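Long-range contacts in 2-oxoglutarate dehydrogenase E3 component (Thermus thermophilus, PDB 2YQU), which probably oxidises protein-bound dihydrolipoyl groups with NAD(+) as acceptor, as the FAD-dependent lipoamide dehydrogenase (E3) component of 2-oxoglutarate dehydrogenase: residues R305-E316 / V331-V339; L203-A214 / I346-E354. All coordinates share one frame; numbering follows the deposited sequence.

How the contacts relate
The centres of the two contacts lie about 16 Å apart, and both reach the same antiparallel sheet, in which strands 338-340 and 345-350 are consecutive in the chain and adjacent. Along the chain contact 1 is nested inside the loop that contact 2 closes: 203-214 comes first, then 305-316, 331-339 and 346-354. The two touch directly, through a probable hydrogen bond from Ser-338 N to Ala-348 O (2.8 Å) and packing of Met-206 on Ser-338. Contact 1 brings the FAD-binding end of helix 310-326 to the chain leading into strand 338-340, whereas contact 2 sets helix 208-221 against strand 345-350, so the dimerisation domain is joined to two separate parts of the nucleotide-binding region.

Contact 1 of 2, residues R305-E316 / V331-V339; sequences RGPMLAHKASEE and VDYQAIPSV. With FAD (flavin-adenine dinucleotide), chain D; CO3 (carbonate ion), chain C.
Tyr-333 reaches across to Glu-316 and Arg-305 with its hydroxyl, the polar end of a contact between the start of helix 310-326 and the chain leading into strand 338-340. Tyr-333 OH donates to Glu-316 OE2 (2.6 Å) on the anti lone pair, with the carboxylate plane turned 77° from the ring. Tyr-333 OH also accepts from Arg-305 NH2 at 3.2 Å, close to the guanidinium plane. Arg-305 bends at chi2, turning its guanidinium toward the Glu-316 carboxylate and the Tyr-333 hydroxyl; Arg-305 NH1 forms a salt bridge with Glu-316 OE2 (2.9 Å), on the syn side but tilted well out of the carboxylate plane. Lys-312 NZ takes the other oxygen, Glu-316 OE1, at 2.8 Å and also donates to Arg-305 O; Gly-301 bonds both Lys-312 and Glu-316 through its backbone. Val-331, two residues earlier, lays CG1 over the centre of the Tyr-333 ring, while its CG2 meets Glu-315 O.

At the other end His-311 holds CG between backbone N and carbonyl carbon (chi1 53°), directing the ring to the second segment. His-311 NE2 donates to Pro-337 O over 2.6 Å, within both ring and carbonyl planes but bent at 145°. Ile-336 CG2 lies at the ring edge, 3.5 Å from His-311 CD2, and Leu-309 CD1 fills in beside Ile-336 CG2 (4.0 Å). Ala-310 N donates to FAD O2 (2.9 Å), and the His-311 side chain also packs against His-432 of the second subunit.

The NE2 bond assigns a proton to that nitrogen and, together with Ile-336 CG2, helps to hold the ring's rotation. Shared by arginine, lysine and tyrosine, Glu-316 is probably kept ionised, and the helix presenting an amide to the flavin is tied at both ends to the approach to the dimerisation domain's sheet.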
loop_
_atom_site.group_PDB
_atom_site.type_symbol
_atom_site.label_atom_id
_atom_site.label_comp_id
_atom_site.label_asym_id
_atom_site.label_seq_id
_atom_site.Cartn_x
_atom_site.Cartn_y
_atom_site.Cartn_z
ATOM N N ARG A 305 24.016 -14.627 9.985
ATOM C CA ARG A 305 22.752 -14.965 10.653
ATOM C C ARG A 305 21.645 -13.967 10.325
ATOM O O ARG A 305 21.919 -12.829 9.963
ATOM C CB ARG A 305 22.939 -15.036 12.178
ATOM C CG ARG A 305 22.955 -13.687 12.923
ATOM C CD ARG A 305 24.206 -12.860 12.691
ATOM N NE ARG A 305 24.137 -11.539 13.321
ATOM C CZ ARG A 305 23.656 -10.443 12.744
ATOM N NH1 ARG A 305 23.156 -10.478 11.512
ATOM N NH2 ARG A 305 23.668 -9.298 13.410
ATOM N N GLY A 306 20.397 -14.402 10.487
ATOM C CA GLY A 306 19.248 -13.525 10.342
ATOM C C GLY A 306 18.459 -13.819 9.079
ATOM O O GLY A 306 18.909 -14.610 8.244
ATOM N N PRO A 307 17.296 -13.174 8.924
ATOM C CA PRO A 307 16.412 -13.438 7.783
ATOM C C PRO A 307 17.108 -13.186 6.446
ATOM O O PRO A 307 17.742 -12.146 6.263
ATOM C CB PRO A 307 15.248 -12.455 7.996
ATOM C CG PRO A 307 15.300 -12.088 9.425
ATOM C CD PRO A 307 16.740 -12.152 9.826
ATOM N N MET A 308 16.974 -14.132 5.525
ATOM C CA MET A 308 17.644 -14.052 4.244
ATOM C C MET A 308 16.777 -13.242 3.295
ATOM O O MET A 308 16.080 -13.800 2.439
ATOM C CB MET A 308 17.937 -15.447 3.697
ATOM C CG MET A 308 19.069 -16.135 4.403
ATOM S SD MET A 308 19.469 -17.710 3.627
ATOM C CE MET A 308 19.767 -18.619 5.037
ATOM N N LEU A 309 16.840 -11.924 3.473
ATOM C CA LEU A 309 16.055 -10.961 2.715
ATOM C C LEU A 309 16.942 -9.863 2.138
ATOM O O LEU A 309 17.958 -9.477 2.730
ATOM C CB LEU A 309 14.979 -10.331 3.601
ATOM C CG LEU A 309 14.196 -11.288 4.494
ATOM C CD1 LEU A 309 13.336 -10.506 5.471
ATOM C CD2 LEU A 309 13.331 -12.220 3.662
ATOM N N ALA A 310 16.543 -9.355 0.980
ATOM C CA ALA A 310 17.318 -8.358 0.264
ATOM C C ALA A 310 17.480 -7.088 1.086
ATOM O O ALA A 310 18.573 -6.580 1.235
ATOM C CB ALA A 310 16.687 -8.048 -1.066
ATOM N N HIS A 311 16.386 -6.593 1.638
ATOM C CA HIS A 311 16.445 -5.373 2.445
ATOM C C HIS A 311 17.113 -5.560 3.811
ATOM O O HIS A 311 17.569 -4.574 4.406
ATOM C CB HIS A 311 15.056 -4.761 2.597
ATOM C CG HIS A 311 14.018 -5.706 3.113
ATOM N ND1 HIS A 311 13.181 -6.419 2.283
ATOM C CD2 HIS A 311 13.660 -6.034 4.375
ATOM C CE1 HIS A 311 12.344 -7.138 3.014
ATOM N NE2 HIS A 311 12.618 -6.927 4.286
ATOM N N LYS A 312 17.166 -6.800 4.305
ATOM C CA LYS A 312 17.938 -7.131 5.492
ATOM C C LYS A 312 19.399 -6.959 5.119
ATOM O O LYS A 312 20.148 -6.318 5.834
ATOM C CB LYS A 312 17.684 -8.576 5.947
ATOM C CG LYS A 312 18.421 -8.984 7.200
ATOM C CD LYS A 312 19.772 -9.579 6.902
ATOM C CE LYS A 312 20.166 -10.614 7.944
ATOM N NZ LYS A 312 21.536 -11.139 7.663
ATOM N N ALA A 313 19.777 -7.522 3.979
ATOM C CA ALA A 313 21.170 -7.451 3.524
ATOM C C ALA A 313 21.615 -6.004 3.337
ATOM O O ALA A 313 22.704 -5.630 3.779
ATOM C CB ALA A 313 21.353 -8.213 2.232
ATOM N N SER A 314 20.781 -5.197 2.680
ATOM C CA SER A 314 21.117 -3.811 2.382
ATOM C C SER A 314 21.212 -2.978 3.657
ATOM O O SER A 314 22.106 -2.164 3.795
ATOM C CB SER A 314 20.112 -3.200 1.398
ATOM O OG SER A 314 18.798 -3.185 1.941
ATOM N N GLU A 315 20.298 -3.188 4.599
ATOM C CA GLU A 315 20.354 -2.445 5.851
ATOM C C GLU A 315 21.609 -2.780 6.640
ATOM O O GLU A 315 22.174 -1.914 7.303
ATOM C CB GLU A 315 19.103 -2.692 6.696
ATOM C CG GLU A 315 17.847 -2.055 6.114
ATOM C CD GLU A 315 17.783 -0.550 6.302
ATOM O OE1 GLU A 315 18.837 0.113 6.284
ATOM O OE2 GLU A 315 16.662 -0.020 6.458
ATOM N N GLU A 316 22.053 -4.034 6.544
ATOM C CA GLU A 316 23.271 -4.476 7.213
ATOM C C GLU A 316 24.488 -3.865 6.526
ATOM O O GLU A 316 25.454 -3.504 7.187
ATOM C CB GLU A 316 23.359 -6.004 7.241
ATOM C CG GLU A 316 22.544 -6.623 8.358
ATOM C CD GLU A 316 22.574 -8.131 8.391
ATOM O OE1 GLU A 316 22.934 -8.758 7.378
ATOM O OE2 GLU A 316 22.207 -8.696 9.441
ATOM N N VAL A 331 21.140 -2.012 13.094
ATOM C CA VAL A 331 19.993 -2.437 12.320
ATOM C C VAL A 331 18.872 -2.769 13.288
ATOM O O VAL A 331 19.083 -3.464 14.280
ATOM C CB VAL A 331 20.300 -3.692 11.489
ATOM C CG1 VAL A 331 19.047 -4.151 10.735
ATOM C CG2 VAL A 331 21.454 -3.411 10.524
ATOM N N ASP A 332 17.682 -2.267 12.998
ATOM C CA ASP A 332 16.520 -2.616 13.786
ATOM C C ASP A 332 15.880 -3.838 13.164
ATOM O O ASP A 332 15.045 -3.710 12.277
ATOM C CB ASP A 332 15.524 -1.465 13.833
ATOM C CG ASP A 332 14.386 -1.736 14.779
ATOM O OD1 ASP A 332 14.311 -2.869 15.316
ATOM O OD2 ASP A 332 13.527 -0.877 15.056
ATOM N N TYR A 333 16.278 -5.020 13.630
ATOM C CA TYR A 333 15.758 -6.280 13.074
ATOM C C TYR A 333 14.251 -6.443 13.291
ATOM O O TYR A 333 13.579 -7.090 12.492
ATOM C CB TYR A 333 16.539 -7.479 13.630
ATOM C CG TYR A 333 17.963 -7.477 13.125
ATOM C CD1 TYR A 333 18.252 -7.871 11.823
ATOM C CD2 TYR A 333 19.004 -7.027 13.922
ATOM C CE1 TYR A 333 19.549 -7.831 11.337
ATOM C CE2 TYR A 333 20.314 -6.990 13.438
ATOM C CZ TYR A 333 20.568 -7.390 12.147
ATOM O OH TYR A 333 21.859 -7.358 11.655
ATOM N N GLN A 334 13.724 -5.828 14.344
ATOM C CA GLN A 334 12.285 -5.906 14.653
ATOM C C GLN A 334 11.385 -5.094 13.714
ATOM O O GLN A 334 10.154 -5.247 13.736
ATOM C CB GLN A 334 12.041 -5.442 16.090
ATOM C CG GLN A 334 12.747 -6.283 17.118
ATOM C CD GLN A 334 12.479 -7.751 16.920
ATOM O OE1 GLN A 334 11.339 -8.201 17.069
ATOM N NE2 GLN A 334 13.514 -8.503 16.552
ATOM N N ALA A 335 11.984 -4.230 12.903
ATOM C CA ALA A 335 11.231 -3.405 11.963
ATOM C C ALA A 335 11.369 -3.883 10.518
ATOM O O ALA A 335 10.921 -3.202 9.604
ATOM C CB ALA A 335 11.665 -1.954 12.085
ATOM N N ILE A 336 12.012 -5.039 10.319
ATOM C CA ILE A 336 12.228 -5.588 8.983
ATOM C C ILE A 336 11.072 -6.509 8.610
ATOM O O ILE A 336 10.919 -7.578 9.213
ATOM C CB ILE A 336 13.564 -6.376 8.933
ATOM C CG1 ILE A 336 14.733 -5.402 9.064
ATOM C CG2 ILE A 336 13.669 -7.187 7.640
ATOM C CD1 ILE A 336 16.118 -6.081 9.099
ATOM N N PRO A 337 10.269 -6.123 7.618
ATOM C CA PRO A 337 9.166 -6.981 7.171
ATOM C C PRO A 337 9.631 -8.153 6.327
ATOM O O PRO A 337 10.645 -8.068 5.626
ATOM C CB PRO A 337 8.324 -6.045 6.313
ATOM C CG PRO A 337 9.281 -5.068 5.785
ATOM C CD PRO A 337 10.312 -4.866 6.850
ATOM N N SER A 338 8.888 -9.247 6.419
ATOM C CA SER A 338 9.065 -10.389 5.541
ATOM C C SER A 338 7.736 -10.592 4.827
ATOM O O SER A 338 6.691 -10.691 5.470
ATOM C CB SER A 338 9.467 -11.624 6.342
ATOM O OG SER A 338 9.598 -12.749 5.491
ATOM N N VAL A 339 7.776 -10.632 3.501
ATOM C CA VAL A 339 6.566 -10.624 2.680
ATOM C C VAL A 339 6.605 -11.732 1.635
ATOM O O VAL A 339 7.659 -12.050 1.100
ATOM C CB VAL A 339 6.390 -9.260 1.960
ATOM C CG1 VAL A 339 5.038 -9.173 1.253
ATOM C CG2 VAL A 339 6.560 -8.119 2.947
HETATM P PA FAD D . 23.404 -11.952 -3.041
HETATM O O1A FAD D . 23.276 -13.414 -3.255
HETATM O O2A FAD D . 22.214 -11.152 -3.587
HETATM O O5B FAD D . 24.785 -11.454 -3.678
HETATM C C5B FAD D . 25.957 -12.205 -3.476
HETATM C C4B FAD D . 26.841 -11.985 -4.685
HETATM O O4B FAD D . 28.156 -12.374 -4.343
HETATM C C3B FAD D . 26.426 -12.831 -5.886
HETATM O O3B FAD D . 26.158 -12.003 -6.995
HETATM C C2B FAD D . 27.621 -13.726 -6.153
HETATM O O2B FAD D . 27.859 -13.893 -7.533
HETATM C C1B FAD D . 28.754 -12.981 -5.466
HETATM N N9A FAD D . 29.873 -13.779 -4.956
HETATM C C8A FAD D . 29.839 -14.837 -4.084
HETATM N N7A FAD D . 31.100 -15.233 -3.834
HETATM C C5A FAD D . 31.943 -14.442 -4.537
HETATM C C6A FAD D . 33.329 -14.403 -4.658
HETATM N N6A FAD D . 34.135 -15.146 -3.904
HETATM N N1A FAD D . 33.874 -13.442 -5.471
HETATM C C2A FAD D . 33.111 -12.531 -6.159
HETATM N N3A FAD D . 31.739 -12.571 -6.026
HETATM C C4A FAD D . 31.182 -13.519 -5.238
HETATM N N1 FAD D . 14.382 -11.358 -0.891
HETATM C C2 FAD D . 13.512 -10.340 -0.564
HETATM O O2 FAD D . 13.767 -9.552 0.353
HETATM N N3 FAD D . 12.342 -10.196 -1.266
HETATM C C4 FAD D . 12.024 -11.065 -2.286
HETATM O O4 FAD D . 11.077 -10.767 -2.994
HETATM C C4X FAD D . 12.894 -12.097 -2.635
HETATM N N5 FAD D . 12.582 -12.974 -3.662
HETATM C C5X FAD D . 13.479 -13.991 -3.984
HETATM C C6 FAD D . 13.161 -14.875 -5.018
HETATM C C7 FAD D . 14.049 -15.906 -5.356
HETATM C C7M FAD D . 13.721 -16.773 -6.543
HETATM C C8 FAD D . 15.248 -16.046 -4.665
HETATM C C8M FAD D . 16.354 -16.922 -5.196
HETATM C C9 FAD D . 15.561 -15.165 -3.629
HETATM C C9A FAD D . 14.676 -14.138 -3.277
HETATM N N10 FAD D . 14.974 -13.259 -2.233
HETATM C C10 FAD D . 14.083 -12.243 -1.924
HETATM C "C1'" FAD D . 16.184 -13.431 -1.351
HETATM C "C2'" FAD D . 17.268 -12.462 -1.832
HETATM O "O2'" FAD D . 17.606 -12.723 -3.186
HETATM C "C3'" FAD D . 18.505 -12.488 -0.940
HETATM O "O3'" FAD D . 18.120 -12.320 0.411
HETATM C "C4'" FAD D . 19.466 -11.363 -1.306
HETATM O "O4'" FAD D . 19.866 -11.476 -2.650
HETATM C "C5'" FAD D . 20.676 -11.359 -0.365
HETATM O "O5'" FAD D . 21.596 -10.366 -0.761
HETATM P P FAD D . 23.170 -10.559 -0.496
HETATM O O1P FAD D . 23.887 -9.316 -0.912
HETATM O O2P FAD D . 23.437 -11.040 0.918
HETATM O O3P FAD D . 23.645 -11.764 -1.458
HETATM C C CO3 C . 17.432 -3.115 -1.196
HETATM O O1 CO3 C . 17.932 -2.326 -2.115
HETATM O O2 CO3 C . 17.466 -4.401 -1.363
HETATM O O3 CO3 C . 16.897 -2.643 -0.101
#

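Contact 2 of 2, residues L203-A214 / I346-E354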
loop_
_atom_site.group_PDB
_atom_site.type_symbol
_atom_site.label_atom_id
_atom_site.label_comp_id
_atom_site.label_asym_id
_atom_site.label_seq_id
_atom_site.Cartn_x
_atom_site.Cartn_y
_atom_site.Cartn_z
ATOM N N LEU A 203 5.507 -21.804 5.095
ATOM C CA LEU A 203 5.945 -20.470 5.482
ATOM C C LEU A 203 6.313 -20.398 6.970
ATOM O O LEU A 203 5.679 -19.669 7.737
ATOM C CB LEU A 203 4.855 -19.450 5.126
ATOM C CG LEU A 203 4.411 -19.485 3.661
ATOM C CD1 LEU A 203 3.247 -18.546 3.432
ATOM C CD2 LEU A 203 5.563 -19.121 2.738
ATOM N N PRO A 204 7.341 -21.145 7.377
ATOM C CA PRO A 204 7.677 -21.287 8.800
ATOM C C PRO A 204 8.127 -20.005 9.515
ATOM O O PRO A 204 8.068 -19.985 10.742
ATOM C CB PRO A 204 8.809 -22.324 8.790
ATOM C CG PRO A 204 9.418 -22.204 7.456
ATOM C CD PRO A 204 8.270 -21.911 6.520
ATOM N N THR A 205 8.558 -18.977 8.789
ATOM C CA THR A 205 8.949 -17.705 9.402
ATOM C C THR A 205 7.750 -16.825 9.736
ATOM O O THR A 205 7.892 -15.858 10.475
ATOM C CB THR A 205 9.903 -16.896 8.494
ATOM O OG1 THR A 205 9.278 -16.614 7.236
ATOM C CG2 THR A 205 11.151 -17.694 8.138
ATOM N N MET A 206 6.591 -17.136 9.161
ATOM C CA MET A 206 5.364 -16.400 9.461
ATOM C C MET A 206 4.821 -16.808 10.821
ATOM O O MET A 206 5.185 -17.843 11.374
ATOM C CB MET A 206 4.291 -16.656 8.395
ATOM C CG MET A 206 4.665 -16.220 6.991
ATOM S SD MET A 206 4.827 -14.429 6.859
ATOM C CE MET A 206 6.373 -14.284 5.965
ATOM N N ASP A 207 3.940 -15.966 11.352
ATOM C CA ASP A 207 3.117 -16.302 12.504
ATOM C C ASP A 207 2.259 -17.513 12.164
ATOM O O ASP A 207 1.764 -17.626 11.045
ATOM C CB ASP A 207 2.243 -15.105 12.847
ATOM C CG ASP A 207 1.418 -15.301 14.097
ATOM O OD1 ASP A 207 0.309 -15.843 13.997
ATOM O OD2 ASP A 207 1.782 -14.910 15.223
ATOM N N LEU A 208 2.098 -18.417 13.127
ATOM C CA LEU A 208 1.450 -19.701 12.871
ATOM C C LEU A 208 0.053 -19.509 12.305
ATOM O O LEU A 208 -0.345 -20.230 11.405
ATOM C CB LEU A 208 1.380 -20.555 14.145
ATOM C CG LEU A 208 2.251 -21.809 14.262
ATOM C CD1 LEU A 208 3.680 -21.562 13.837
ATOM C CD2 LEU A 208 2.222 -22.347 15.697
ATOM N N GLU A 209 -0.684 -18.544 12.844
ATOM C CA GLU A 209 -2.032 -18.227 12.354
ATOM C C GLU A 209 -2.036 -17.888 10.855
ATOM O O GLU A 209 -2.906 -18.321 10.103
ATOM C CB GLU A 209 -2.604 -17.049 13.145
ATOM C CG GLU A 209 -4.112 -17.042 13.284
ATOM C CD GLU A 209 -4.565 -16.178 14.442
ATOM O OE1 GLU A 209 -4.166 -14.994 14.489
ATOM O OE2 GLU A 209 -5.326 -16.684 15.308
ATOM N N VAL A 210 -1.045 -17.107 10.443
ATOM C CA VAL A 210 -0.889 -16.684 9.055
ATOM C C VAL A 210 -0.483 -17.854 8.152
ATOM O O VAL A 210 -1.004 -17.995 7.054
ATOM C CB VAL A 210 0.137 -15.531 8.978
ATOM C CG1 VAL A 210 0.518 -15.212 7.551
ATOM C CG2 VAL A 210 -0.426 -14.300 9.659
ATOM N N SER A 211 0.447 -18.685 8.616
ATOM C CA SER A 211 0.818 -19.919 7.914
ATOM C C SER A 211 -0.402 -20.796 7.657
ATOM O O SER A 211 -0.611 -21.282 6.549
ATOM C CB SER A 211 1.849 -20.706 8.731
ATOM O OG SER A 211 3.135 -20.122 8.628
ATOM N N ARG A 212 -1.231 -20.963 8.682
ATOM C CA ARG A 212 -2.432 -21.791 8.563
ATOM C C ARG A 212 -3.398 -21.192 7.551
ATOM O O ARG A 212 -3.957 -21.905 6.724
ATOM C CB ARG A 212 -3.126 -21.952 9.915
ATOM C CG ARG A 212 -2.439 -22.928 10.841
ATOM C CD ARG A 212 -3.306 -23.446 11.980
ATOM N NE ARG A 212 -2.455 -23.865 13.092
ATOM C CZ ARG A 212 -1.969 -23.054 14.029
ATOM N NH1 ARG A 212 -2.277 -21.759 14.049
ATOM N NH2 ARG A 212 -1.184 -23.550 14.974
ATOM N N ALA A 213 -3.569 -19.873 7.606
ATOM C CA ALA A 213 -4.468 -19.185 6.688
ATOM C C ALA A 213 -3.963 -19.276 5.259
ATOM O O ALA A 213 -4.746 -19.471 4.330
ATOM C CB ALA A 213 -4.636 -17.747 7.096
ATOM N N ALA A 214 -2.652 -19.161 5.086
ATOM C CA ALA A 214 -2.046 -19.215 3.764
ATOM C C ALA A 214 -2.313 -20.579 3.131
ATOM O O ALA A 214 -2.712 -20.655 1.978
ATOM C CB ALA A 214 -0.554 -18.951 3.850
ATOM N N ILE A 346 1.187 -12.178 1.997
ATOM C CA ILE A 346 1.337 -12.744 3.327
ATOM C C ILE A 346 2.517 -12.006 3.932
ATOM O O ILE A 346 3.544 -11.846 3.272
ATOM C CB ILE A 346 1.613 -14.262 3.212
ATOM C CG1 ILE A 346 0.555 -14.942 2.322
ATOM C CG2 ILE A 346 1.666 -14.904 4.567
ATOM C CD1 ILE A 346 0.896 -16.334 1.902
ATOM N N ALA A 347 2.402 -11.539 5.165
ATOM C CA ALA A 347 3.510 -10.774 5.748
ATOM C C ALA A 347 3.650 -10.867 7.266
ATOM O O ALA A 347 2.708 -11.184 7.982
ATOM C CB ALA A 347 3.425 -9.324 5.316
ATOM N N ALA A 348 4.860 -10.572 7.725
ATOM C CA ALA A 348 5.199 -10.536 9.138
ATOM C C ALA A 348 6.223 -9.447 9.395
ATOM O O ALA A 348 7.139 -9.239 8.615
ATOM C CB ALA A 348 5.760 -11.863 9.585
ATOM N N VAL A 349 6.062 -8.757 10.505
ATOM C CA VAL A 349 7.074 -7.835 10.981
ATOM C C VAL A 349 7.112 -7.903 12.506
ATOM O O VAL A 349 6.080 -8.088 13.166
ATOM C CB VAL A 349 6.862 -6.388 10.442
ATOM C CG1 VAL A 349 5.584 -5.791 10.957
ATOM C CG2 VAL A 349 8.052 -5.500 10.781
ATOM N N GLY A 350 8.307 -7.768 13.066
ATOM C CA GLY A 350 8.498 -7.904 14.497
ATOM C C GLY A 350 8.274 -9.341 14.927
ATOM O O GLY A 350 8.451 -10.270 14.135
ATOM N N TYR A 351 7.870 -9.526 16.179
ATOM C CA TYR A 351 7.765 -10.855 16.767
ATOM C C TYR A 351 6.439 -11.523 16.431
ATOM O O TYR A 351 5.397 -10.864 16.380
ATOM C CB TYR A 351 7.916 -10.775 18.292
ATOM C CG TYR A 351 9.329 -10.484 18.763
ATOM C CD1 TYR A 351 9.595 -9.423 19.625
ATOM C CD2 TYR A 351 10.394 -11.277 18.347
ATOM C CE1 TYR A 351 10.889 -9.162 20.059
ATOM C CE2 TYR A 351 11.686 -11.024 18.770
ATOM C CZ TYR A 351 11.926 -9.970 19.628
ATOM O OH TYR A 351 13.217 -9.721 20.042
ATOM N N THR A 352 6.487 -12.838 16.221
ATOM C CA THR A 352 5.280 -13.646 16.136
ATOM C C THR A 352 4.761 -13.933 17.528
ATOM O O THR A 352 5.474 -13.762 18.506
ATOM C CB THR A 352 5.541 -14.988 15.425
ATOM O OG1 THR A 352 6.482 -15.753 16.186
ATOM C CG2 THR A 352 6.196 -14.805 14.047
ATOM N N GLU A 353 3.510 -14.372 17.604
ATOM C CA GLU A 353 2.944 -14.884 18.846
ATOM C C GLU A 353 3.814 -16.004 19.424
ATOM O O GLU A 353 4.010 -16.064 20.627
ATOM C CB GLU A 353 1.519 -15.393 18.619
ATOM C CG GLU A 353 0.515 -14.284 18.363
ATOM C CD GLU A 353 -0.887 -14.671 18.756
ATOM O OE1 GLU A 353 -1.062 -15.151 19.900
ATOM O OE2 GLU A 353 -1.808 -14.478 17.931
ATOM N N GLU A 354 4.364 -16.849 18.554
ATOM C CA GLU A 354 5.214 -17.975 18.965
ATOM C C GLU A 354 6.466 -17.479 19.676
ATOM O O GLU A 354 6.839 -18.011 20.722
ATOM C CB GLU A 354 5.603 -18.842 17.761
ATOM C CG GLU A 354 4.471 -19.706 17.223
ATOM C CD GLU A 354 3.374 -18.878 16.583
ATOM O OE1 GLU A 354 3.676 -18.183 15.587
ATOM O OE2 GLU A 354 2.227 -18.892 17.093
HETATM O O HOH W 1 5.617 -18.816 13.993
HETATM O O HOH W 2 3.035 -13.421 9.904
HETATM O O HOH W 3 0.027 -17.644 16.091
HETATM O O HOH W 4 -4.406 -15.111 18.263
#
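Ile-346 is the centre of the apolar part: its CD1 sits 3.6 Å from both Leu-203 CD1 and Ala-214 CB, and its CG2 meets Val-210 CG1 at 3.2 Å, tighter than a usual carbon contact. Met-206 bends at chi2 (-66°) and chi3, which places SD against the strand, over the Ala-347 backbone and between Ile-346 CG2 and Ala-348 CB. Leu-203 also lies beside Val-177, which binds NAD(+) in another structure of this protein though none is bound here, and Leu-180, a predicted NAD(+)-site residue.

Outward, water 2 links Asp-207 N to Ala-347 O, and Thr-352 CG2 lies against the backbone at Asp-207. Here two helix starts meet, N-capped by Asp-207 and Thr-352, and each offers a carboxylate to a backbone N-H of the other. Asp-207 keeps CG anti to the backbone N (chi1 -176°), and Asp-207 OD2 accepts from Glu-353 N at 3.0 Å, nearly along its C-O axis; OD1 makes the capping bond to Glu-209 N. In return Glu-354 OE1 takes Leu-208 N at 2.9 Å, from 45° above the carboxylate plane, while Leu-208's carbons pack on this carboxylate.

Waters 1 and 3 bridge Glu-354 to Met-206 O and Asp-207 OD1. Lys-387 forms salt bridges with Asp-207, Glu-209 and Glu-353, the last also hydrogen-bonded to Tyr-363 OH; this probably offsets repulsion among those three acids and stabilises the reciprocal pair of bonds.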